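Local coordinates for protein 361aa long hypothetical D-aminopeptidase (Pyrococcus horikoshii, PDB 2DRH) that probably acts as an aminopeptidase of the S58 (DmpA-like) peptidase family, at residues V52-P57 and P95-N100; F209-D214 and Y272-S277; V220-E225 and E347-I352. All blocks are in the same frame, centred on the assembly; numbering follows the deposited sequence.

Interaction 1 lies in the core, about 8 Å from the centre of the chain (centre to centre), and joins adjacent strands by backbone hydrogen bonds with apolar side chains packed on both faces. Interactions 2 and 3 sit further out, about 17 and 25 Å from that centre; interaction 2 joins two loops, and interaction 3 a short helix to the helix 346-355. In interaction 2 the work is polar, a tyrosine hydroxyl on a buried carboxylate, and a second subunit lies alongside. Interaction 3 is side-chain packing of aliphatic groups with charges at its margin. These two touch: E213 in 209-214 packs on L224 in 220-225, whereas interaction 1 touches neither.

Interaction 1: V52-P57 and P95-N100; sequences VTAILP and PIILTN
Strands 48-56 and 96-100 run antiparallel here as the two middle strands of a four-stranded sheet, flanked by strands 28-36 and 132-136. The tight part is the backbone seam from T53 to I55. T53 and L98 form a hydrogen-bonded pair, with T53 N to L98 O at 3.1 Å and L98 N to T53 O at 2.9 Å. I55 and I96 form a second, shorter one: I96 N lies 2.7 Å from I55 O, nearly straight at 170°, and I55 N meets I96 O in the carbonyl plane. A54 and I97 make the non-hydrogen-bonded pair between them, where the A54 CA-H points at I96 O.

On the face carrying A54 and I97, the I97 side chain bends back so that CD1 sits 3.6 Å from A54 CB, while its CG2 meets V52 CG1 at 3.8 Å. Helices 104-118 and 151-160 cover this side. On the other face, I55 has chi2 at 94°, off the staggered positions, which carries CD1 across to L98 CD1, 3.9 Å away; I96 there packs on F284 of strand 278-285. T53 OG1, on the same face, is bonded to A172 N and H31 ND1.

The looser ends are buried too. L56 reaches P95 only through CD1, 4.1 Å from P95 CB, and beyond T99, whose OG1 binds G51 O, N100 ND2 bonds T50 OG1, earlier in strand 48-56. Paired main-chain polar groups between mostly apolar faces are consistent with a buried layer of the helix-sheet-sheet-helix sandwich of DmpA-like peptidases.

Interaction 2: F209-D214 and Y272-S277; sequences FGRRED and YAYNGS
Neither segment is a regular helix or strand: Y274 to S277 make a type I turn, residues 212-214 have helical torsions, and the nearest CA atoms of the two segments are those of F209 and S277, 6.6 Å apart.

D214 does most of the bridging. Its carboxylate and the Y274 phenol meet tip to tip, the planes 50° apart, and Y274 OH donates to D214 OD2 at 2.6 Å. The same oxygen takes R211 N at 3.1 Å, so two donors grip it, both from above the carboxylate plane; they would probably help keep this buried acid ionised. D214 N in turn bonds R211 O, which closes the short turn and sets the carboxylate in place. R211 crosses the tyrosine at about a right angle, with CD 3.2 Å from Y274 OH, and its guanidinium continues to E213, NH1 to OE2 at 3.5 Å. D214 OD1 approaches Y272 obliquely, 3.8 Å from its CE1. A water beyond that ring links the pair again, donating to D214 O and 2.6 Å from Y272 OH.

F209 CB rests against S277 OG, which is bonded to S239 N. K313 of a second subunit makes a cation-pi contact with Y272. Within the fold, the contact ties the loop running from strand 198-207 to helix 222-225 to the loop between helix 252-268 and strand 278-285.

Interaction 3: V220-E225 and E347-I352; sequences VPVGLE and EELLRI
A short helix, 222-225, packs beside the C-terminal helix 346-355, and the start of helix 222-225 is set by an inverse gamma turn centred on P221. That turn is closed by V222 N on V220 O at 2.6 Å, and P221 occupies the N-cap position; it brings V220 and V222, on either side of the proline, within touching distance of the longer helix.

The contact across the segments is aliphatic. I352 sits in the middle: its CG2, anti to the backbone N, lies 3.5 Å from V220 CG1, the two side chains crossing obliquely. Its CG1 branch runs the other way along E225, sliding past it in the opposite direction with E225 CB 3.7 Å from I352 CG1. One helical turn back, L349 has CG anti to the backbone N (chi1 170°), which carries CD1 to V222 CG2 at 4.0 Å; these two cross at about a right angle. An alanine in place of I352 would remove both branches and would probably loosen the packing on V220 and on the aliphatic part of E225.

The charges sit at the margin. E225 bends at chi2, and its OE2 is bonded to Y356 OH, just beyond the end of helix 346-355, so the carbons of this glutamate meet I352 of the helix while its acid meets the residue that follows it. On helix 346-355, R351 holds E348 side-on, with NE and NH2 both on OE2. NE is 2.6 Å from E348 OE2 and meets it from above the carboxylate plane, while NH2 takes the anti lone pair. One face of the R351 guanidinium is met by I352 CG1, 3.9 Å above the plane and offset toward the rim.

Interaction 1: V52-P57 and P95-N100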
ATOM      1  N   VAL A  52       8.306  18.685 -23.375  1.00 23.15           N
ATOM      2  CA  VAL A  52       8.089  17.260 -23.192  1.00 23.20           C
ATOM      3  C   VAL A  52       9.411  16.507 -23.234  1.00 23.21           C
ATOM      4  O   VAL A  52      10.298  16.830 -24.024  1.00 24.66           O
ATOM      5  CB  VAL A  52       7.172  16.697 -24.311  1.00 24.36           C
ATOM      6  CG1 VAL A  52       7.032  15.184 -24.174  1.00 23.09           C
ATOM      7  CG2 VAL A  52       5.809  17.359 -24.248  1.00 24.01           C
ATOM      8  N   THR A  53       9.543  15.506 -22.373  1.00 22.50           N
ATOM      9  CA  THR A  53      10.746  14.689 -22.327  1.00 20.79           C
ATOM     10  C   THR A  53      10.315  13.226 -22.368  1.00 23.36           C
ATOM     11  O   THR A  53       9.432  12.804 -21.610  1.00 22.72           O
ATOM     12  CB  THR A  53      11.558  14.935 -21.038  1.00 20.26           C
ATOM     13  OG1 THR A  53      12.047  16.282 -21.022  1.00 17.85           O
ATOM     14  CG2 THR A  53      12.734  13.968 -20.958  1.00 19.92           C
ATOM     15  N   ALA A  54      10.938  12.460 -23.257  1.00 22.30           N
ATOM     16  CA  ALA A  54      10.616  11.051 -23.408  1.00 21.52           C
ATOM     17  C   ALA A  54      11.784  10.153 -23.012  1.00 22.41           C
ATOM     18  O   ALA A  54      12.925  10.420 -23.370  1.00 19.76           O
ATOM     19  CB  ALA A  54      10.213  10.773 -24.851  1.00 21.74           C
ATOM     20  N   ILE A  55      11.491   9.099 -22.258  1.00 22.85           N
ATOM     21  CA  ILE A  55      12.516   8.150 -21.847  1.00 24.79           C
ATOM     22  C   ILE A  55      12.090   6.775 -22.350  1.00 25.15           C
ATOM     23  O   ILE A  55      11.012   6.281 -22.006  1.00 24.75           O
ATOM     24  CB  ILE A  55      12.694   8.078 -20.295  1.00 24.34           C
ATOM     25  CG1 ILE A  55      13.057   9.454 -19.725  1.00 24.06           C
ATOM     26  CG2 ILE A  55      13.803   7.091 -19.944  1.00 24.60           C
ATOM     27  CD1 ILE A  55      11.863  10.260 -19.235  1.00 24.37           C
ATOM     28  N   LEU A  56      12.937   6.173 -23.181  1.00 25.30           N
ATOM     29  CA  LEU A  56      12.671   4.852 -23.740  1.00 25.21           C
ATOM     30  C   LEU A  56      13.490   3.825 -22.972  1.00 24.79           C
ATOM     31  O   LEU A  56      14.707   3.967 -22.847  1.00 24.90           O
ATOM     32  CB  LEU A  56      13.066   4.808 -25.220  1.00 26.01           C
ATOM     33  CG  LEU A  56      12.253   5.616 -26.233  1.00 28.22           C
ATOM     34  CD1 LEU A  56      12.092   7.057 -25.778  1.00 29.57           C
ATOM     35  CD2 LEU A  56      12.951   5.552 -27.590  1.00 28.06           C
ATOM     36  N   PRO A  57      12.831   2.794 -22.422  1.00 24.71           N
ATOM     37  CA  PRO A  57      13.522   1.746 -21.665  1.00 26.58           C
ATOM     38  C   PRO A  57      14.607   1.072 -22.512  1.00 27.20           C
ATOM     39  O   PRO A  57      15.695   0.773 -22.017  1.00 27.44           O
ATOM     40  CB  PRO A  57      12.393   0.794 -21.292  1.00 24.96           C
ATOM     41  CG  PRO A  57      11.238   1.734 -21.102  1.00 25.54           C
ATOM     42  CD  PRO A  57      11.370   2.654 -22.293  1.00 24.83           C
ATOM     43  N   PRO A  95       6.908   4.169 -23.787  1.00 19.83           N
ATOM     44  CA  PRO A  95       8.024   5.034 -23.415  1.00 20.74           C
ATOM     45  C   PRO A  95       7.495   5.900 -22.266  1.00 21.99           C
ATOM     46  O   PRO A  95       6.280   6.066 -22.118  1.00 21.13           O
ATOM     47  CB  PRO A  95       8.303   5.830 -24.694  1.00 20.19           C
ATOM     48  CG  PRO A  95       7.029   5.773 -25.448  1.00 22.24           C
ATOM     49  CD  PRO A  95       6.520   4.373 -25.191  1.00 20.77           C
ATOM     50  N   ILE A  96       8.403   6.431 -21.453  1.00 22.97           N
ATOM     51  CA  ILE A  96       8.027   7.248 -20.308  1.00 22.52           C
ATOM     52  C   ILE A  96       8.017   8.712 -20.700  1.00 21.56           C
ATOM     53  O   ILE A  96       9.003   9.232 -21.201  1.00 20.88           O
ATOM     54  CB  ILE A  96       9.009   7.030 -19.154  1.00 23.12           C
ATOM     55  CG1 ILE A  96       9.197   5.527 -18.932  1.00 22.10           C
ATOM     56  CG2 ILE A  96       8.485   7.713 -17.887  1.00 22.95           C
ATOM     57  CD1 ILE A  96      10.261   5.181 -17.913  1.00 24.33           C
ATOM     58  N   ILE A  97       6.894   9.370 -20.453  1.00 20.63           N
ATOM     59  CA  ILE A  97       6.720  10.762 -20.826  1.00 19.96           C
ATOM     60  C   ILE A  97       6.566  11.685 -19.632  1.00 20.69           C
ATOM     61  O   ILE A  97       5.849  11.383 -18.672  1.00 19.24           O
ATOM     62  CB  ILE A  97       5.474  10.926 -21.745  1.00 20.91           C
ATOM     63  CG1 ILE A  97       5.587   9.990 -22.954  1.00 20.53           C
ATOM     64  CG2 ILE A  97       5.342  12.374 -22.206  1.00 18.82           C
ATOM     65  CD1 ILE A  97       6.724  10.346 -23.897  1.00 21.35           C
ATOM     66  N   LEU A  98       7.252  12.818 -19.710  1.00 20.07           N
ATOM     67  CA  LEU A  98       7.206  13.823 -18.669  1.00 19.59           C
ATOM     68  C   LEU A  98       6.772  15.125 -19.328  1.00 19.61           C
ATOM     69  O   LEU A  98       7.164  15.410 -20.461  1.00 18.57           O
ATOM     70  CB  LEU A  98       8.589  13.995 -18.034  1.00 17.54           C
ATOM     71  CG  LEU A  98       9.297  12.699 -17.609  1.00 17.30           C
ATOM     72  CD1 LEU A  98      10.591  13.037 -16.880  1.00 16.26           C
ATOM     73  CD2 LEU A  98       8.391  11.879 -16.721  1.00 15.50           C
ATOM     74  N   THR A  99       5.946  15.893 -18.626  1.00 17.73           N
ATOM     75  CA  THR A  99       5.480  17.177 -19.130  1.00 17.80           C
ATOM     76  C   THR A  99       4.882  17.985 -17.979  1.00 18.36           C
ATOM     77  O   THR A  99       5.085  17.644 -16.818  1.00 17.57           O
ATOM     78  CB  THR A  99       4.443  17.005 -20.252  1.00 17.86           C
ATOM     79  OG1 THR A  99       4.192  18.281 -20.849  1.00 19.52           O
ATOM     80  CG2 THR A  99       3.136  16.410 -19.717  1.00 17.73           C
ATOM     81  N   ASN A 100       4.165  19.063 -18.280  1.00 19.54           N
ATOM     82  CA  ASN A 100       3.596  19.858 -17.197  1.00 18.84           C
ATOM     83  C   ASN A 100       2.277  19.262 -16.715  1.00 17.87           C
ATOM     84  O   ASN A 100       1.607  18.517 -17.438  1.00 17.30           O
ATOM     85  CB  ASN A 100       3.416  21.326 -17.620  1.00 19.96           C
ATOM     86  CG  ASN A 100       2.316  21.517 -18.644  1.00 23.10           C
ATOM     87  OD1 ASN A 100       1.131  21.378 -18.337  1.00 22.83           O
ATOM     88  ND2 ASN A 100       2.704  21.840 -19.874  1.00 24.04           N
TER

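Interaction 2: F209-D214 and Y272-S277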
ATOM      1  N   PHE A 209      11.256  21.590  -7.077  1.00 22.37           N
ATOM      2  CA  PHE A 209      10.925  21.701  -5.655  1.00 22.44           C
ATOM      3  C   PHE A 209      11.929  22.511  -4.849  1.00 22.70           C
ATOM      4  O   PHE A 209      12.923  23.023  -5.373  1.00 22.93           O
ATOM      5  CB  PHE A 209      10.883  20.308  -5.025  1.00 21.05           C
ATOM      6  CG  PHE A 209      12.248  19.671  -4.896  1.00 18.73           C
ATOM      7  CD1 PHE A 209      12.868  19.080  -6.001  1.00 20.94           C
ATOM      8  CD2 PHE A 209      12.940  19.712  -3.689  1.00 18.39           C
ATOM      9  CE1 PHE A 209      14.167  18.541  -5.901  1.00 18.84           C
ATOM     10  CE2 PHE A 209      14.238  19.177  -3.577  1.00 21.44           C
ATOM     11  CZ  PHE A 209      14.848  18.592  -4.686  1.00 19.33           C
ATOM     12  N   GLY A 210      11.644  22.603  -3.553  1.00 24.17           N
ATOM     13  CA  GLY A 210      12.532  23.267  -2.620  1.00 24.96           C
ATOM     14  C   GLY A 210      12.508  24.761  -2.420  1.00 26.64           C
ATOM     15  O   GLY A 210      12.246  25.532  -3.345  1.00 24.81           O
ATOM     16  N   ARG A 211      12.776  25.149  -1.174  1.00 28.42           N
ATOM     17  CA  ARG A 211      12.864  26.550  -0.771  1.00 30.83           C
ATOM     18  C   ARG A 211      14.331  26.897  -0.999  1.00 30.77           C
ATOM     19  O   ARG A 211      15.189  26.010  -0.970  1.00 31.43           O
ATOM     20  CB  ARG A 211      12.548  26.710   0.719  1.00 32.35           C
ATOM     21  CG  ARG A 211      11.080  26.759   1.088  1.00 34.47           C
ATOM     22  CD  ARG A 211      10.934  26.500   2.581  1.00 37.08           C
ATOM     23  NE  ARG A 211       9.778  27.164   3.176  1.00 39.91           N
ATOM     24  CZ  ARG A 211       9.683  28.477   3.357  1.00 41.59           C
ATOM     25  NH1 ARG A 211      10.675  29.276   2.986  1.00 42.64           N
ATOM     26  NH2 ARG A 211       8.600  28.992   3.926  1.00 43.45           N
ATOM     27  N   ARG A 212      14.624  28.171  -1.209  1.00 28.81           N
ATOM     28  CA  ARG A 212      15.997  28.596  -1.453  1.00 29.07           C
ATOM     29  C   ARG A 212      16.984  28.114  -0.388  1.00 28.64           C
ATOM     30  O   ARG A 212      18.050  27.587  -0.714  1.00 27.53           O
ATOM     31  CB  ARG A 212      16.061  30.127  -1.559  1.00 28.97           C
ATOM     32  CG  ARG A 212      17.473  30.683  -1.713  1.00 28.79           C
ATOM     33  CD  ARG A 212      18.146  30.175  -2.983  1.00 27.62           C
ATOM     34  NE  ARG A 212      17.561  30.744  -4.192  1.00 27.14           N
ATOM     35  CZ  ARG A 212      17.655  32.024  -4.536  1.00 27.79           C
ATOM     36  NH1 ARG A 212      18.314  32.878  -3.762  1.00 26.92           N
ATOM     37  NH2 ARG A 212      17.083  32.454  -5.650  1.00 27.66           N
ATOM     38  N   GLU A 213      16.617  28.287   0.879  1.00 27.21           N
ATOM     39  CA  GLU A 213      17.478  27.905   1.990  1.00 28.60           C
ATOM     40  C   GLU A 213      17.627  26.419   2.299  1.00 27.92           C
ATOM     41  O   GLU A 213      18.454  26.051   3.138  1.00 27.60           O
ATOM     42  CB  GLU A 213      17.045  28.637   3.267  1.00 31.55           C
ATOM     43  CG  GLU A 213      15.540  28.756   3.441  1.00 37.67           C
ATOM     44  CD  GLU A 213      14.906  29.602   2.347  1.00 39.71           C
ATOM     45  OE1 GLU A 213      15.358  30.750   2.152  1.00 44.30           O
ATOM     46  OE2 GLU A 213      13.965  29.121   1.682  1.00 40.49           O
ATOM     47  N   ASP A 214      16.846  25.563   1.650  1.00 25.49           N
ATOM     48  CA  ASP A 214      16.971  24.134   1.914  1.00 25.19           C
ATOM     49  C   ASP A 214      18.162  23.528   1.164  1.00 25.36           C
ATOM     50  O   ASP A 214      18.806  22.599   1.651  1.00 25.21           O
ATOM     51  CB  ASP A 214      15.698  23.385   1.503  1.00 26.39           C
ATOM     52  CG  ASP A 214      14.456  23.875   2.239  1.00 26.97           C
ATOM     53  OD1 ASP A 214      14.545  24.200   3.443  1.00 25.93           O
ATOM     54  OD2 ASP A 214      13.384  23.914   1.605  1.00 28.97           O
ATOM     55  N   TYR A 272      12.382  17.974   1.270  1.00 19.33           N
ATOM     56  CA  TYR A 272      11.569  17.593   2.419  1.00 18.66           C
ATOM     57  C   TYR A 272      10.154  17.127   2.073  1.00 19.29           C
ATOM     58  O   TYR A 272       9.365  16.804   2.970  1.00 17.88           O
ATOM     59  CB  TYR A 272      11.477  18.765   3.409  1.00 19.32           C
ATOM     60  CG  TYR A 272      12.816  19.203   3.975  1.00 20.14           C
ATOM     61  CD1 TYR A 272      13.627  20.100   3.284  1.00 21.05           C
ATOM     62  CD2 TYR A 272      13.281  18.695   5.185  1.00 19.57           C
ATOM     63  CE1 TYR A 272      14.869  20.477   3.783  1.00 21.80           C
ATOM     64  CE2 TYR A 272      14.522  19.064   5.695  1.00 19.90           C
ATOM     65  CZ  TYR A 272      15.313  19.955   4.988  1.00 21.80           C
ATOM     66  OH  TYR A 272      16.556  20.311   5.478  1.00 23.87           O
ATOM     67  N   ALA A 273       9.835  17.096   0.781  1.00 18.09           N
ATOM     68  CA  ALA A 273       8.515  16.678   0.320  1.00 19.05           C
ATOM     69  C   ALA A 273       7.408  17.499   0.998  1.00 20.30           C
ATOM     70  O   ALA A 273       6.566  16.959   1.714  1.00 18.31           O
ATOM     71  CB  ALA A 273       8.309  15.185   0.594  1.00 14.69           C
ATOM     72  N   TYR A 274       7.419  18.809   0.776  1.00 21.82           N
ATOM     73  CA  TYR A 274       6.387  19.662   1.359  1.00 22.52           C
ATOM     74  C   TYR A 274       5.020  19.187   0.879  1.00 22.54           C
ATOM     75  O   TYR A 274       4.912  18.383  -0.058  1.00 19.77           O
ATOM     76  CB  TYR A 274       6.611  21.124   0.962  1.00 22.32           C
ATOM     77  CG  TYR A 274       7.884  21.708   1.531  1.00 22.81           C
ATOM     78  CD1 TYR A 274       8.199  21.554   2.884  1.00 24.04           C
ATOM     79  CD2 TYR A 274       8.769  22.422   0.725  1.00 24.21           C
ATOM     80  CE1 TYR A 274       9.368  22.098   3.420  1.00 24.29           C
ATOM     81  CE2 TYR A 274       9.942  22.972   1.251  1.00 24.57           C
ATOM     82  CZ  TYR A 274      10.232  22.805   2.596  1.00 24.17           C
ATOM     83  OH  TYR A 274      11.375  23.360   3.118  1.00 26.64           O
ATOM     84  N   ASN A 275       3.973  19.696   1.519  1.00 20.18           N
ATOM     85  CA  ASN A 275       2.622  19.296   1.175  1.00 18.33           C
ATOM     86  C   ASN A 275       2.257  19.263  -0.305  1.00 17.44           C
ATOM     87  O   ASN A 275       1.682  18.282  -0.778  1.00 16.57           O
ATOM     88  CB  ASN A 275       1.605  20.176   1.887  1.00 17.59           C
ATOM     89  CG  ASN A 275       0.193  19.792   1.535  1.00 18.28           C
ATOM     90  OD1 ASN A 275      -0.273  18.704   1.885  1.00 21.56           O
ATOM     91  ND2 ASN A 275      -0.499  20.672   0.824  1.00 18.18           N
ATOM     92  N   GLY A 276       2.553  20.342  -1.024  1.00 14.95           N
ATOM     93  CA  GLY A 276       2.212  20.393  -2.432  1.00 17.65           C
ATOM     94  C   GLY A 276       3.271  19.882  -3.401  1.00 19.89           C
ATOM     95  O   GLY A 276       3.173  20.113  -4.607  1.00 21.01           O
ATOM     96  N   SER A 277       4.275  19.179  -2.896  1.00 19.20           N
ATOM     97  CA  SER A 277       5.330  18.682  -3.768  1.00 20.78           C
ATOM     98  C   SER A 277       5.094  17.256  -4.255  1.00 19.70           C
ATOM     99  O   SER A 277       5.111  16.304  -3.472  1.00 20.96           O
ATOM    100  CB  SER A 277       6.677  18.765  -3.056  1.00 20.75           C
ATOM    101  OG  SER A 277       7.737  18.539  -3.961  1.00 22.77           O
TER
HETATM  102  O   HOH W   1      18.301  21.649   4.121  1.00 33.14           O

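Interaction 3: V220-E225 and E347-I352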
ATOM      1  N   VAL A 220      26.995  20.711   2.117  1.00 28.46           N
ATOM      2  CA  VAL A 220      27.144  22.146   2.348  1.00 28.39           C
ATOM      3  C   VAL A 220      25.822  22.892   2.151  1.00 27.40           C
ATOM      4  O   VAL A 220      25.180  22.760   1.110  1.00 26.71           O
ATOM      5  CB  VAL A 220      28.205  22.741   1.390  1.00 29.56           C
ATOM      6  CG1 VAL A 220      28.406  24.224   1.684  1.00 31.30           C
ATOM      7  CG2 VAL A 220      29.524  21.978   1.537  1.00 28.66           C
ATOM      8  N   PRO A 221      25.400  23.684   3.153  1.00 27.06           N
ATOM      9  CA  PRO A 221      24.146  24.440   3.057  1.00 27.04           C
ATOM     10  C   PRO A 221      24.230  25.591   2.052  1.00 28.32           C
ATOM     11  O   PRO A 221      24.092  26.767   2.407  1.00 29.47           O
ATOM     12  CB  PRO A 221      23.919  24.917   4.491  1.00 27.19           C
ATOM     13  CG  PRO A 221      25.307  25.070   5.020  1.00 25.61           C
ATOM     14  CD  PRO A 221      26.007  23.839   4.487  1.00 26.14           C
ATOM     15  N   VAL A 222      24.453  25.226   0.792  1.00 27.79           N
ATOM     16  CA  VAL A 222      24.574  26.178  -0.299  1.00 27.26           C
ATOM     17  C   VAL A 222      23.352  27.089  -0.405  1.00 28.55           C
ATOM     18  O   VAL A 222      23.446  28.205  -0.906  1.00 30.62           O
ATOM     19  CB  VAL A 222      24.774  25.441  -1.640  1.00 24.93           C
ATOM     20  CG1 VAL A 222      24.849  26.440  -2.775  1.00 25.24           C
ATOM     21  CG2 VAL A 222      26.045  24.585  -1.583  1.00 24.43           C
ATOM     22  N   GLY A 223      22.209  26.610   0.065  1.00 29.56           N
ATOM     23  CA  GLY A 223      20.997  27.411   0.008  1.00 31.02           C
ATOM     24  C   GLY A 223      21.077  28.653   0.874  1.00 31.45           C
ATOM     25  O   GLY A 223      20.727  29.749   0.429  1.00 31.27           O
ATOM     26  N   LEU A 224      21.535  28.484   2.113  1.00 32.14           N
ATOM     27  CA  LEU A 224      21.669  29.601   3.045  1.00 33.91           C
ATOM     28  C   LEU A 224      22.738  30.596   2.606  1.00 33.95           C
ATOM     29  O   LEU A 224      22.547  31.813   2.697  1.00 33.68           O
ATOM     30  CB  LEU A 224      21.998  29.080   4.441  1.00 36.46           C
ATOM     31  CG  LEU A 224      20.852  28.355   5.143  1.00 39.36           C
ATOM     32  CD1 LEU A 224      21.343  27.789   6.465  1.00 40.68           C
ATOM     33  CD2 LEU A 224      19.694  29.326   5.361  1.00 40.71           C
ATOM     34  N   GLU A 225      23.865  30.079   2.128  1.00 32.77           N
ATOM     35  CA  GLU A 225      24.947  30.937   1.670  1.00 31.75           C
ATOM     36  C   GLU A 225      24.492  31.825   0.512  1.00 30.34           C
ATOM     37  O   GLU A 225      25.018  32.919   0.312  1.00 30.41           O
ATOM     38  CB  GLU A 225      26.146  30.091   1.232  1.00 33.09           C
ATOM     39  CG  GLU A 225      26.903  29.407   2.368  1.00 34.58           C
ATOM     40  CD  GLU A 225      27.478  30.392   3.383  1.00 35.74           C
ATOM     41  OE1 GLU A 225      27.865  31.515   2.988  1.00 35.63           O
ATOM     42  OE2 GLU A 225      27.557  30.038   4.577  1.00 36.07           O
ATOM     43  N   GLU A 347      30.490  29.742 -10.136  1.00 31.00           N
ATOM     44  CA  GLU A 347      31.745  30.241  -9.575  1.00 32.03           C
ATOM     45  C   GLU A 347      31.529  30.559  -8.099  1.00 31.55           C
ATOM     46  O   GLU A 347      32.432  30.425  -7.281  1.00 30.41           O
ATOM     47  CB  GLU A 347      32.214  31.497 -10.309  1.00 33.01           C
ATOM     48  CG  GLU A 347      32.708  31.241 -11.719  1.00 38.62           C
ATOM     49  CD  GLU A 347      33.817  30.205 -11.770  1.00 41.20           C
ATOM     50  OE1 GLU A 347      34.763  30.297 -10.956  1.00 43.18           O
ATOM     51  OE2 GLU A 347      33.749  29.302 -12.631  1.00 43.93           O
ATOM     52  N   GLU A 348      30.316  30.987  -7.774  1.00 32.67           N
ATOM     53  CA  GLU A 348      29.954  31.305  -6.402  1.00 32.25           C
ATOM     54  C   GLU A 348      29.946  29.969  -5.661  1.00 32.59           C
ATOM     55  O   GLU A 348      30.472  29.843  -4.551  1.00 32.10           O
ATOM     56  CB  GLU A 348      28.560  31.926  -6.379  1.00 32.16           C
ATOM     57  CG  GLU A 348      28.231  32.711  -5.136  1.00 33.86           C
ATOM     58  CD  GLU A 348      29.057  33.968  -5.022  1.00 34.36           C
ATOM     59  OE1 GLU A 348      29.137  34.718  -6.019  1.00 35.22           O
ATOM     60  OE2 GLU A 348      29.620  34.213  -3.935  1.00 36.62           O
ATOM     61  N   LEU A 349      29.350  28.969  -6.302  1.00 31.95           N
ATOM     62  CA  LEU A 349      29.258  27.628  -5.741  1.00 32.46           C
ATOM     63  C   LEU A 349      30.640  27.066  -5.419  1.00 32.96           C
ATOM     64  O   LEU A 349      30.814  26.400  -4.399  1.00 33.39           O
ATOM     65  CB  LEU A 349      28.528  26.702  -6.719  1.00 30.89           C
ATOM     66  CG  LEU A 349      28.521  25.202  -6.425  1.00 31.02           C
ATOM     67  CD1 LEU A 349      27.938  24.940  -5.051  1.00 30.54           C
ATOM     68  CD2 LEU A 349      27.722  24.486  -7.494  1.00 30.15           C
ATOM     69  N   LEU A 350      31.619  27.328  -6.283  1.00 33.24           N
ATOM     70  CA  LEU A 350      32.974  26.839  -6.044  1.00 34.13           C
ATOM     71  C   LEU A 350      33.558  27.509  -4.807  1.00 34.68           C
ATOM     72  O   LEU A 350      34.254  26.874  -4.015  1.00 35.70           O
ATOM     73  CB  LEU A 350      33.870  27.111  -7.250  1.00 34.08           C
ATOM     74  CG  LEU A 350      33.667  26.192  -8.457  1.00 34.88           C
ATOM     75  CD1 LEU A 350      34.629  26.589  -9.565  1.00 33.97           C
ATOM     76  CD2 LEU A 350      33.898  24.745  -8.046  1.00 35.02           C
ATOM     77  N   ARG A 351      33.263  28.795  -4.649  1.00 34.68           N
ATOM     78  CA  ARG A 351      33.737  29.561  -3.502  1.00 34.76           C
ATOM     79  C   ARG A 351      33.172  28.997  -2.195  1.00 34.22           C
ATOM     80  O   ARG A 351      33.907  28.800  -1.226  1.00 33.98           O
ATOM     81  CB  ARG A 351      33.321  31.026  -3.653  1.00 35.01           C
ATOM     82  CG  ARG A 351      33.607  31.881  -2.438  1.00 33.93           C
ATOM     83  CD  ARG A 351      33.075  33.293  -2.631  1.00 34.43           C
ATOM     84  NE  ARG A 351      31.618  33.362  -2.528  1.00 32.59           N
ATOM     85  CZ  ARG A 351      30.936  33.314  -1.386  1.00 31.42           C
ATOM     86  NH1 ARG A 351      31.567  33.193  -0.227  1.00 28.78           N
ATOM     87  NH2 ARG A 351      29.614  33.403  -1.405  1.00 33.56           N
ATOM     88  N   ILE A 352      31.865  28.746  -2.166  1.00 33.53           N
ATOM     89  CA  ILE A 352      31.236  28.210  -0.962  1.00 33.62           C
ATOM     90  C   ILE A 352      31.775  26.828  -0.610  1.00 33.36           C
ATOM     91  O   ILE A 352      32.088  26.556   0.548  1.00 31.96           O
ATOM     92  CB  ILE A 352      29.696  28.129  -1.103  1.00 32.84           C
ATOM     93  CG1 ILE A 352      29.075  29.518  -0.911  1.00 33.33           C
ATOM     94  CG2 ILE A 352      29.117  27.186  -0.058  1.00 33.17           C
ATOM     95  CD1 ILE A 352      28.737  30.232  -2.185  1.00 32.61           C
TER